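Local coordinates for N-acetylglucosamine-6-phosphate deacetylase (PDB 1O12), which removes the acetyl group from N-acetylglucosamine 6-phosphate by metal-dependent hydrolysis, giving glucosamine 6-phosphate and acetate, at the interface of chains A and B. Residues are numbered along the deposited sequence; one frame, centred on the assembly and turned at random. Chains: chain A/B, N-acetylglucosamine-6-phosphate deacetylase.

The interface of chains A and B. Residues chain A 217, 226, 229-230, 256; chain B 248, 252, 255-256.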
loop_
_atom_site.group_PDB
_atom_site.type_symbol
_atom_site.label_atom_id
_atom_site.label_comp_id
_atom_site.label_asym_id
_atom_site.label_seq_id
_atom_site.Cartn_x
_atom_site.Cartn_y
_atom_site.Cartn_z
ATOM N N LEU A 217 4.638 -2.105 7.961
ATOM C CA LEU A 217 3.200 -1.947 7.980
ATOM C C LEU A 217 2.568 -3.219 8.571
ATOM O O LEU A 217 2.740 -4.333 8.047
ATOM C CB LEU A 217 2.716 -1.729 6.557
ATOM C CG LEU A 217 1.220 -1.606 6.336
ATOM C CD1 LEU A 217 0.842 -0.176 6.488
ATOM C CD2 LEU A 217 0.866 -2.102 4.932
ATOM N N GLY A 226 2.556 3.191 7.150
ATOM C CA GLY A 226 1.158 3.186 6.769
ATOM C C GLY A 226 0.644 4.587 6.559
ATOM O O GLY A 226 -0.162 4.836 5.657
ATOM N N LEU A 229 1.804 5.784 3.203
ATOM C CA LEU A 229 1.057 5.318 2.065
ATOM C C LEU A 229 -0.363 5.854 2.066
ATOM O O LEU A 229 -0.905 6.186 1.019
ATOM C CB LEU A 229 1.022 3.785 2.057
ATOM C CG LEU A 229 2.369 3.085 1.977
ATOM C CD1 LEU A 229 2.229 1.609 2.311
ATOM C CD2 LEU A 229 2.934 3.320 0.566
ATOM N N LEU A 230 -0.953 5.942 3.250
ATOM C CA LEU A 230 -2.345 6.362 3.399
ATOM C C LEU A 230 -2.640 7.803 3.087
ATOM O O LEU A 230 -3.615 8.103 2.390
ATOM C CB LEU A 230 -2.835 6.077 4.825
ATOM C CG LEU A 230 -4.274 6.477 5.145
ATOM C CD1 LEU A 230 -5.221 5.678 4.269
ATOM C CD2 LEU A 230 -4.576 6.228 6.611
ATOM N N VAL A 256 0.542 3.371 -5.499
ATOM C CA VAL A 256 -0.205 3.993 -4.410
ATOM C C VAL A 256 -0.078 5.509 -4.311
ATOM O O VAL A 256 -1.069 6.207 -4.141
ATOM C CB VAL A 256 0.247 3.430 -3.052
ATOM C CG1 VAL A 256 -0.584 4.034 -1.938
ATOM C CG2 VAL A 256 0.161 1.907 -3.065
ATOM N N GLU B 248 -7.859 2.368 9.685
ATOM C CA GLU B 248 -6.870 3.032 8.832
ATOM C C GLU B 248 -6.364 2.062 7.771
ATOM O O GLU B 248 -6.221 2.436 6.596
ATOM C CB GLU B 248 -5.685 3.558 9.649
ATOM C CG GLU B 248 -6.008 4.713 10.586
ATOM C CD GLU B 248 -6.807 4.289 11.824
ATOM O OE1 GLU B 248 -6.511 3.205 12.392
ATOM O OE2 GLU B 248 -7.714 5.065 12.235
ATOM N N LEU B 252 -6.690 2.158 3.702
ATOM C CA LEU B 252 -5.519 2.019 2.849
ATOM C C LEU B 252 -5.735 1.039 1.682
ATOM O O LEU B 252 -5.455 1.361 0.508
ATOM C CB LEU B 252 -4.328 1.554 3.687
ATOM C CG LEU B 252 -2.984 1.382 2.959
ATOM C CD1 LEU B 252 -2.653 2.618 2.131
ATOM C CD2 LEU B 252 -1.887 1.163 4.011
ATOM N N LYS B 255 -8.251 2.318 -0.750
ATOM C CA LYS B 255 -7.646 3.304 -1.617
ATOM C C LYS B 255 -6.849 2.626 -2.722
ATOM O O LYS B 255 -6.997 2.975 -3.897
ATOM C CB LYS B 255 -6.733 4.226 -0.805
ATOM C CG LYS B 255 -6.356 5.489 -1.541
ATOM C CD LYS B 255 -5.813 6.581 -0.575
ATOM C CE LYS B 255 -4.357 6.259 -0.181
ATOM N NZ LYS B 255 -3.517 6.017 -1.393
ATOM N N VAL B 256 -6.028 1.638 -2.359
ATOM C CA VAL B 256 -5.199 0.960 -3.338
ATOM C C VAL B 256 -5.900 0.030 -4.286
ATOM O O VAL B 256 -5.596 -0.001 -5.473
ATOM C CB VAL B 256 -4.114 0.127 -2.661
ATOM C CG1 VAL B 256 -3.501 -0.867 -3.666
ATOM C CG2 VAL B 256 -3.055 1.036 -2.115
#
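B:Leu252 packs its side chain against A:Leu217, A:Leu229 and A:Leu230. It projects from helix 247-257 of chain B toward helix 223-230 of chain A and the loop carrying A:Leu217. CG anti to the backbone N (chi1 -179°) carries the branched end toward chain A, and chi2 then sets the two methyls. One methyl, CD1, rests 3.9 Å from A:Leu229 CB, at the root of that side chain. The other, CD2, meets A:Leu217 CD1 tip to tip at 3.9 Å. A:Leu230 sets its CD1 methyl against the backbone of B:Leu252, 3.9 Å from CA. Its second methyl, CD2, passes by the backbone and CB of B:Glu248, one helical turn earlier.

A second apolar cluster joins the two copies of helix 247-257. A:Val256 and B:Val256 face each other across the two-fold symmetric interface, their side chains crossing at a slant. Their CG2 methyls touch at 3.5 Å.

B:Lys255 brings a polar end to the patch, but no N or O of one chain lies within bonding reach of the other. Its chain bends at its last two torsions (chi3 77°, chi4 52°) and runs past the end of helix 223-230. CE packs beside the carbonyl O of A:Leu230. The amine NZ, if protonated, could be drawn weakly toward the carbonyls of A:Leu229 and A:Leu230 at the end of the helix. The contact is thus mainly van der Waals, burying about 246 Å² in this patch. Its centre lies about 24 Å from the predicted catalytic A:Asp267, so a role in assembly is more likely than one in catalysis. The dimer may or may not persist in solution. B:Lys255 NZ ends 3.6 Å from A:Leu229 O and equally near the CG1 methyl of A:Val256.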